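Local coordinates for inositol 2-dehydrogenase/D-chiro-inositol 3-dehydrogenase (Lactobacillus casei, PDB 4MIO), which oxidises myo-inositol and D-chiro-inositol to their keto forms, probably with NAD(+) as the hydride acceptor, at residues A[1-6]-A[67-72]; A[30-35]-A[53-58]. All coordinates share one frame; numbering follows the deposited sequence.

The chain starts in the parallel sheet of the NAD-binding Rossmann domain. Strand 3-8 comes first, and helix 12-24 leads to strand 28-34. Helix 38-47 then carries the chain to the short strand 53-54, where interaction 2 closes the smaller loop, between 30-35 and 53-58. After helix 58-62 the chain returns to the middle of the sheet. There 67-72 pairs with 1-6, and interaction 1 closes the larger loop, which contains the whole of the smaller one. The two contacts touch: V5 O probably accepts a hydrogen bond from V31 N of the neighbouring strand, and I67 CD1 packs on A32 CB. With the pairing of 28-34 and 3-8 between them, they span the strand order 53-54, 28-34, 3-8, 69-72.

Interaction 1: A[1-6]-A[67-72]; sequences MVVKVG and IDAVFV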
loop_
_atom_site.group_PDB
_atom_site.type_symbol
_atom_site.label_atom_id
_atom_site.label_comp_id
_atom_site.label_asym_id
_atom_site.label_seq_id
_atom_site.Cartn_x
_atom_site.Cartn_y
_atom_site.Cartn_z
ATOM N N MET A 1 -2.198 -22.454 -39.968
ATOM C CA MET A 1 -3.236 -23.458 -39.936
ATOM C C MET A 1 -3.879 -23.595 -38.521
ATOM O O MET A 1 -3.213 -23.408 -37.510
ATOM C CB MET A 1 -2.716 -24.800 -40.423
ATOM C CG MET A 1 -3.795 -25.809 -40.696
ATOM S SD MET A 1 -4.629 -25.444 -42.255
ATOM C CE MET A 1 -3.335 -25.904 -43.398
ATOM N N VAL A 2 -5.165 -23.927 -38.488
ATOM C CA VAL A 2 -5.917 -23.932 -37.231
ATOM C C VAL A 2 -5.803 -25.266 -36.538
ATOM O O VAL A 2 -5.818 -26.281 -37.185
ATOM C CB VAL A 2 -7.370 -23.595 -37.488
ATOM C CG1 VAL A 2 -8.153 -23.601 -36.254
ATOM C CG2 VAL A 2 -7.461 -22.232 -38.144
ATOM N N VAL A 3 -5.654 -25.254 -35.217
ATOM C CA VAL A 3 -5.577 -26.470 -34.427
ATOM C C VAL A 3 -6.987 -27.013 -34.162
ATOM O O VAL A 3 -7.799 -26.353 -33.577
ATOM C CB VAL A 3 -4.871 -26.236 -33.088
ATOM C CG1 VAL A 3 -4.902 -27.465 -32.220
ATOM C CG2 VAL A 3 -3.445 -25.790 -33.305
ATOM N N LYS A 4 -7.245 -28.215 -34.636
ATOM C CA LYS A 4 -8.538 -28.846 -34.449
ATOM C C LYS A 4 -8.595 -29.662 -33.177
ATOM O O LYS A 4 -7.850 -30.557 -32.971
ATOM C CB LYS A 4 -8.861 -29.717 -35.658
ATOM C CG LYS A 4 -9.075 -28.920 -36.940
ATOM C CD LYS A 4 -9.349 -29.769 -38.125
ATOM C CE LYS A 4 -9.764 -28.938 -39.287
ATOM N NZ LYS A 4 -8.834 -27.817 -39.468
ATOM N N VAL A 5 -9.541 -29.279 -32.320
ATOM C CA VAL A 5 -9.615 -29.791 -30.967
ATOM C C VAL A 5 -10.870 -30.649 -30.711
ATOM O O VAL A 5 -11.918 -30.318 -31.132
ATOM C CB VAL A 5 -9.582 -28.604 -29.960
ATOM C CG1 VAL A 5 -9.799 -29.080 -28.544
ATOM C CG2 VAL A 5 -8.266 -27.907 -30.046
ATOM N N GLY A 6 -10.664 -31.736 -30.000
ATOM C CA GLY A 6 -11.756 -32.475 -29.411
ATOM C C GLY A 6 -11.820 -32.302 -27.894
ATOM O O GLY A 6 -10.827 -32.343 -27.248
ATOM N N ILE A 67 -8.584 -34.661 -35.800
ATOM C CA ILE A 67 -8.391 -33.992 -34.522
ATOM C C ILE A 67 -6.924 -33.954 -34.147
ATOM O O ILE A 67 -6.297 -34.957 -34.076
ATOM C CB ILE A 67 -9.179 -34.663 -33.387
ATOM C CG1 ILE A 67 -10.669 -34.617 -33.640
ATOM C CG2 ILE A 67 -8.899 -33.997 -32.060
ATOM C CD1 ILE A 67 -11.439 -35.337 -32.614
ATOM N N ASP A 68 -6.416 -32.745 -33.906
ATOM C CA ASP A 68 -5.023 -32.519 -33.582
ATOM C C ASP A 68 -4.714 -32.687 -32.086
ATOM O O ASP A 68 -3.678 -33.116 -31.711
ATOM C CB ASP A 68 -4.611 -31.093 -34.011
ATOM C CG ASP A 68 -4.735 -30.871 -35.507
ATOM O OD1 ASP A 68 -4.234 -31.725 -36.238
ATOM O OD2 ASP A 68 -5.301 -29.870 -35.932
ATOM N N ALA A 69 -5.671 -32.269 -31.270
ATOM C CA ALA A 69 -5.494 -32.266 -29.853
ATOM C C ALA A 69 -6.818 -32.517 -29.118
ATOM O O ALA A 69 -7.848 -32.151 -29.581
ATOM C CB ALA A 69 -4.899 -30.955 -29.402
ATOM N N VAL A 70 -6.706 -33.170 -27.976
ATOM C CA VAL A 70 -7.850 -33.378 -27.131
ATOM C C VAL A 70 -7.701 -32.702 -25.772
ATOM O O VAL A 70 -6.648 -32.687 -25.224
ATOM C CB VAL A 70 -8.191 -34.888 -26.935
ATOM C CG1 VAL A 70 -8.521 -35.510 -28.269
ATOM C CG2 VAL A 70 -7.104 -35.616 -26.305
ATOM N N PHE A 71 -8.806 -32.167 -25.296
ATOM C CA PHE A 71 -8.915 -31.640 -23.939
ATOM C C PHE A 71 -9.706 -32.639 -23.096
ATOM O O PHE A 71 -10.757 -33.011 -23.470
ATOM C CB PHE A 71 -9.617 -30.295 -23.945
ATOM C CG PHE A 71 -8.719 -29.130 -24.287
ATOM C CD1 PHE A 71 -8.129 -29.041 -25.505
ATOM C CD2 PHE A 71 -8.502 -28.116 -23.396
ATOM C CE1 PHE A 71 -7.333 -27.999 -25.816
ATOM C CE2 PHE A 71 -7.673 -27.083 -23.721
ATOM C CZ PHE A 71 -7.096 -27.026 -24.916
ATOM N N VAL A 72 -9.131 -33.072 -21.986
ATOM C CA VAL A 72 -9.778 -34.019 -21.095
ATOM C C VAL A 72 -10.294 -33.234 -19.886
ATOM O O VAL A 72 -9.529 -32.805 -19.084
ATOM C CB VAL A 72 -8.844 -35.109 -20.638
ATOM C CG1 VAL A 72 -9.548 -36.104 -19.782
ATOM C CG2 VAL A 72 -8.234 -35.794 -21.800
#
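V5 pairs with A69 and G6 with V70 in parallel register, joining the first strand of the Rossmann fold to strand 69-72. The segment axes come within 4.6 Å and cross at -35°. G6 N donates to A69 O, and G6 O accepts from F71 N at 2.8 Å. At the start of the pairing, K4 O takes two backbone donors, D68 N at 2.8 Å and A69 N at a longer 3.3 Å.

The D68 side chain adds a bond of its own. Its CG lies beside the backbone N (chi1 -62°), and the carboxylate reaches back to the first strand. K4 N donates to D68 OD2 at 2.9 Å in a nearly straight bond, on the anti side of the carboxylate. The charged end of K4 is not in contact with this carboxylate: NZ lies 5.4 Å from D68 OD2.

I67 CG2 rests on the backbone of the first strand, 3.5 Å from G6 N. A69 and V3 face helix 279-294, while V70 packs on helix 58-62. The F71 ring stacks with F94 of strand 92-95. V5 CG1 meets that F71 ring obliquely, 3.5 Å from CD1.

Interaction 2: A[30-35]-A[53-58]; sequences VVAVTD and KVYPDD. With NAI (1,4-dihydronicotinamide adenine dinucleotide), chain E.
T34 meets segment 53-58 with its whole side chain. Its CB lies 3.4 Å from Y55 O. The hydroxyl is anti to the backbone N (chi1 -169°), and OG1 donates to Y55 O at 2.7 Å from above the carbonyl plane. The methyl CG2 ends 3.9 Å from D57 O. A water also donates to Y55 O and accepts from D35 N, so this carbonyl ties two successive residues of 30-35 to the other segment.

Before T34 the segments pair as parallel strands: K53 N bonds to V31 O, V33 N to K53 O, and Y55 N to V33 O. A32 CB sits at the edge of the Y55 ring, in its plane, 3.7 Å from CE2, while K53 CG lies over one face. Y55 OH bonds to D64. On the other side of the sheet, V33 CG2 meets V54 CG2.

Just past the strand, D35 is the acidic residue that holds the adenosine ribose of the dinucleotide: OD1 accepts from O2B at 2.7 Å and OD2 from O3B at 2.6 Å.

The contact completes a beta-alpha-beta unit. V33 and V54 pack on helix 38-47, A32, T34 and Y55 touch helix 58-62, and strand 3-8 flanks 28-34.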
loop_
_atom_site.group_PDB
_atom_site.type_symbol
_atom_site.label_atom_id
_atom_site.label_comp_id
_atom_site.label_asym_id
_atom_site.label_seq_id
_atom_site.Cartn_x
_atom_site.Cartn_y
_atom_site.Cartn_z
ATOM N N VAL A 30 -13.004 -26.022 -32.033
ATOM C CA VAL A 30 -13.569 -27.231 -31.470
ATOM C C VAL A 30 -14.427 -27.925 -32.522
ATOM O O VAL A 30 -15.406 -27.392 -32.930
ATOM C CB VAL A 30 -14.434 -26.956 -30.237
ATOM C CG1 VAL A 30 -14.853 -28.238 -29.628
ATOM C CG2 VAL A 30 -13.658 -26.194 -29.199
ATOM N N VAL A 31 -13.988 -29.100 -32.949
ATOM C CA VAL A 31 -14.636 -29.831 -34.019
ATOM C C VAL A 31 -15.260 -31.143 -33.576
ATOM O O VAL A 31 -15.947 -31.774 -34.348
ATOM C CB VAL A 31 -13.665 -30.111 -35.214
ATOM C CG1 VAL A 31 -13.039 -28.856 -35.700
ATOM C CG2 VAL A 31 -12.635 -31.075 -34.827
ATOM N N ALA A 32 -15.050 -31.514 -32.327
ATOM C CA ALA A 32 -15.607 -32.736 -31.737
ATOM C C ALA A 32 -15.774 -32.621 -30.221
ATOM O O ALA A 32 -14.941 -32.055 -29.557
ATOM C CB ALA A 32 -14.769 -33.898 -32.043
ATOM N N VAL A 33 -16.855 -33.194 -29.713
ATOM C CA VAL A 33 -17.115 -33.261 -28.280
ATOM C C VAL A 33 -17.660 -34.631 -27.896
ATOM O O VAL A 33 -18.182 -35.328 -28.722
ATOM C CB VAL A 33 -18.123 -32.202 -27.806
ATOM C CG1 VAL A 33 -17.607 -30.838 -28.028
ATOM C CG2 VAL A 33 -19.451 -32.363 -28.518
ATOM N N THR A 34 -17.494 -34.987 -26.647
ATOM C CA THR A 34 -18.128 -36.160 -26.073
ATOM C C THR A 34 -18.365 -35.966 -24.568
ATOM O O THR A 34 -17.593 -35.350 -23.902
ATOM C CB THR A 34 -17.356 -37.468 -26.352
ATOM O OG1 THR A 34 -18.156 -38.578 -25.976
ATOM C CG2 THR A 34 -16.094 -37.550 -25.623
ATOM N N ASP A 35 -19.437 -36.570 -24.064
ATOM C CA ASP A 35 -19.791 -36.506 -22.656
ATOM C C ASP A 35 -20.688 -37.727 -22.351
ATOM O O ASP A 35 -21.439 -38.103 -23.193
ATOM C CB ASP A 35 -20.516 -35.199 -22.377
ATOM C CG ASP A 35 -20.609 -34.875 -20.904
ATOM O OD1 ASP A 35 -21.298 -35.589 -20.194
ATOM O OD2 ASP A 35 -19.964 -33.925 -20.462
ATOM N N LYS A 53 -18.832 -32.572 -34.330
ATOM C CA LYS A 53 -19.454 -33.855 -34.221
ATOM C C LYS A 53 -19.569 -34.227 -32.761
ATOM O O LYS A 53 -18.650 -34.033 -31.998
ATOM C CB LYS A 53 -18.611 -34.878 -34.965
ATOM C CG LYS A 53 -19.004 -36.343 -34.824
ATOM C CD LYS A 53 -20.268 -36.697 -35.607
ATOM C CE LYS A 53 -20.338 -38.152 -36.107
ATOM N NZ LYS A 53 -20.304 -39.177 -35.048
ATOM N N VAL A 54 -20.711 -34.778 -32.385
ATOM C CA VAL A 54 -20.873 -35.340 -31.064
ATOM C C VAL A 54 -20.613 -36.826 -31.120
ATOM O O VAL A 54 -21.309 -37.519 -31.802
ATOM C CB VAL A 54 -22.254 -35.052 -30.475
ATOM C CG1 VAL A 54 -22.387 -35.679 -29.186
ATOM C CG2 VAL A 54 -22.462 -33.599 -30.335
ATOM N N TYR A 55 -19.602 -37.292 -30.424
ATOM C CA TYR A 55 -19.209 -38.670 -30.393
ATOM C C TYR A 55 -19.783 -39.384 -29.155
ATOM O O TYR A 55 -19.882 -38.808 -28.098
ATOM C CB TYR A 55 -17.687 -38.801 -30.403
ATOM C CG TYR A 55 -17.086 -38.587 -31.752
ATOM C CD1 TYR A 55 -17.046 -39.590 -32.672
ATOM C CD2 TYR A 55 -16.535 -37.379 -32.089
ATOM C CE1 TYR A 55 -16.513 -39.404 -33.904
ATOM C CE2 TYR A 55 -15.999 -37.168 -33.322
ATOM C CZ TYR A 55 -15.983 -38.191 -34.229
ATOM O OH TYR A 55 -15.448 -37.983 -35.459
ATOM N N PRO A 56 -20.162 -40.661 -29.305
ATOM C CA PRO A 56 -20.790 -41.400 -28.189
ATOM C C PRO A 56 -19.867 -41.621 -27.013
ATOM O O PRO A 56 -20.308 -41.760 -25.898
ATOM C CB PRO A 56 -21.163 -42.747 -28.829
ATOM C CG PRO A 56 -20.280 -42.842 -30.073
ATOM C CD PRO A 56 -20.107 -41.452 -30.550
ATOM N N ASP A 57 -18.570 -41.659 -27.261
ATOM C CA ASP A 57 -17.611 -41.890 -26.210
ATOM C C ASP A 57 -16.206 -41.358 -26.564
ATOM O O ASP A 57 -15.992 -40.898 -27.663
ATOM C CB ASP A 57 -17.559 -43.376 -25.857
ATOM C CG ASP A 57 -16.914 -44.196 -26.933
ATOM O OD1 ASP A 57 -17.062 -43.849 -28.116
ATOM O OD2 ASP A 57 -16.205 -45.141 -26.574
ATOM N N ASP A 58 -15.271 -41.480 -25.641
ATOM C CA ASP A 58 -13.931 -41.005 -25.881
ATOM C C ASP A 58 -13.206 -41.834 -26.928
ATOM O O ASP A 58 -12.418 -41.327 -27.679
ATOM C CB ASP A 58 -13.125 -40.896 -24.570
ATOM C CG ASP A 58 -13.092 -42.166 -23.787
ATOM O OD1 ASP A 58 -13.847 -43.076 -24.114
ATOM O OD2 ASP A 58 -12.304 -42.267 -22.830
HETATM P PA NAI E . -18.429 -31.071 -14.092
HETATM O O1A NAI E . -18.978 -32.148 -13.322
HETATM O O2A NAI E . -19.153 -29.900 -14.300
HETATM O O5B NAI E . -18.167 -31.592 -15.540
HETATM C C5B NAI E . -17.640 -32.819 -15.851
HETATM C C4B NAI E . -18.263 -33.363 -17.141
HETATM O O4B NAI E . -17.654 -34.571 -17.506
HETATM C C3B NAI E . -19.714 -33.773 -16.969
HETATM O O3B NAI E . -20.472 -33.203 -17.966
HETATM C C2B NAI E . -19.711 -35.276 -17.034
HETATM O O2B NAI E . -20.928 -35.799 -17.501
HETATM C C1B NAI E . -18.597 -35.525 -17.985
HETATM N N9A NAI E . -17.963 -36.809 -17.802
HETATM C C8A NAI E . -17.739 -37.444 -16.691
HETATM N N7A NAI E . -17.050 -38.550 -16.903
HETATM C C5A NAI E . -16.843 -38.638 -18.199
HETATM C C6A NAI E . -16.194 -39.556 -19.116
HETATM N N6A NAI E . -15.601 -40.670 -18.742
HETATM N N1A NAI E . -16.178 -39.223 -20.396
HETATM C C2A NAI E . -16.745 -38.155 -20.836
HETATM N N3A NAI E . -17.366 -37.290 -20.073
HETATM C C4A NAI E . -17.429 -37.482 -18.766
HETATM O O3 NAI E . -16.988 -30.849 -13.448
HETATM P PN NAI E . -15.924 -29.686 -13.822
HETATM O O1N NAI E . -15.925 -28.669 -12.783
HETATM O O2N NAI E . -16.188 -29.171 -15.126
HETATM O O5D NAI E . -14.547 -30.309 -13.686
HETATM C C5D NAI E . -14.011 -31.086 -14.725
HETATM C C4D NAI E . -12.533 -31.281 -14.504
HETATM O O4D NAI E . -11.928 -30.011 -14.506
HETATM C C3D NAI E . -12.230 -31.860 -13.154
HETATM O O3D NAI E . -11.116 -32.687 -13.322
HETATM C C2D NAI E . -11.860 -30.642 -12.335
HETATM O O2D NAI E . -10.969 -31.063 -11.374
HETATM C C1D NAI E . -11.129 -29.828 -13.364
HETATM N N1N NAI E . -11.079 -28.424 -12.974
HETATM C C2N NAI E . -9.945 -27.762 -12.882
HETATM C C3N NAI E . -9.873 -26.445 -12.489
HETATM C C7N NAI E . -8.550 -25.720 -12.375
HETATM O O7N NAI E . -8.500 -24.734 -11.711
HETATM N N7N NAI E . -7.519 -26.212 -13.001
HETATM C C4N NAI E . -11.117 -25.677 -12.221
HETATM C C5N NAI E . -12.275 -26.509 -12.394
HETATM C C6N NAI E . -12.186 -27.812 -12.771
HETATM O O HOH W 1 -21.388 -37.572 -26.121
#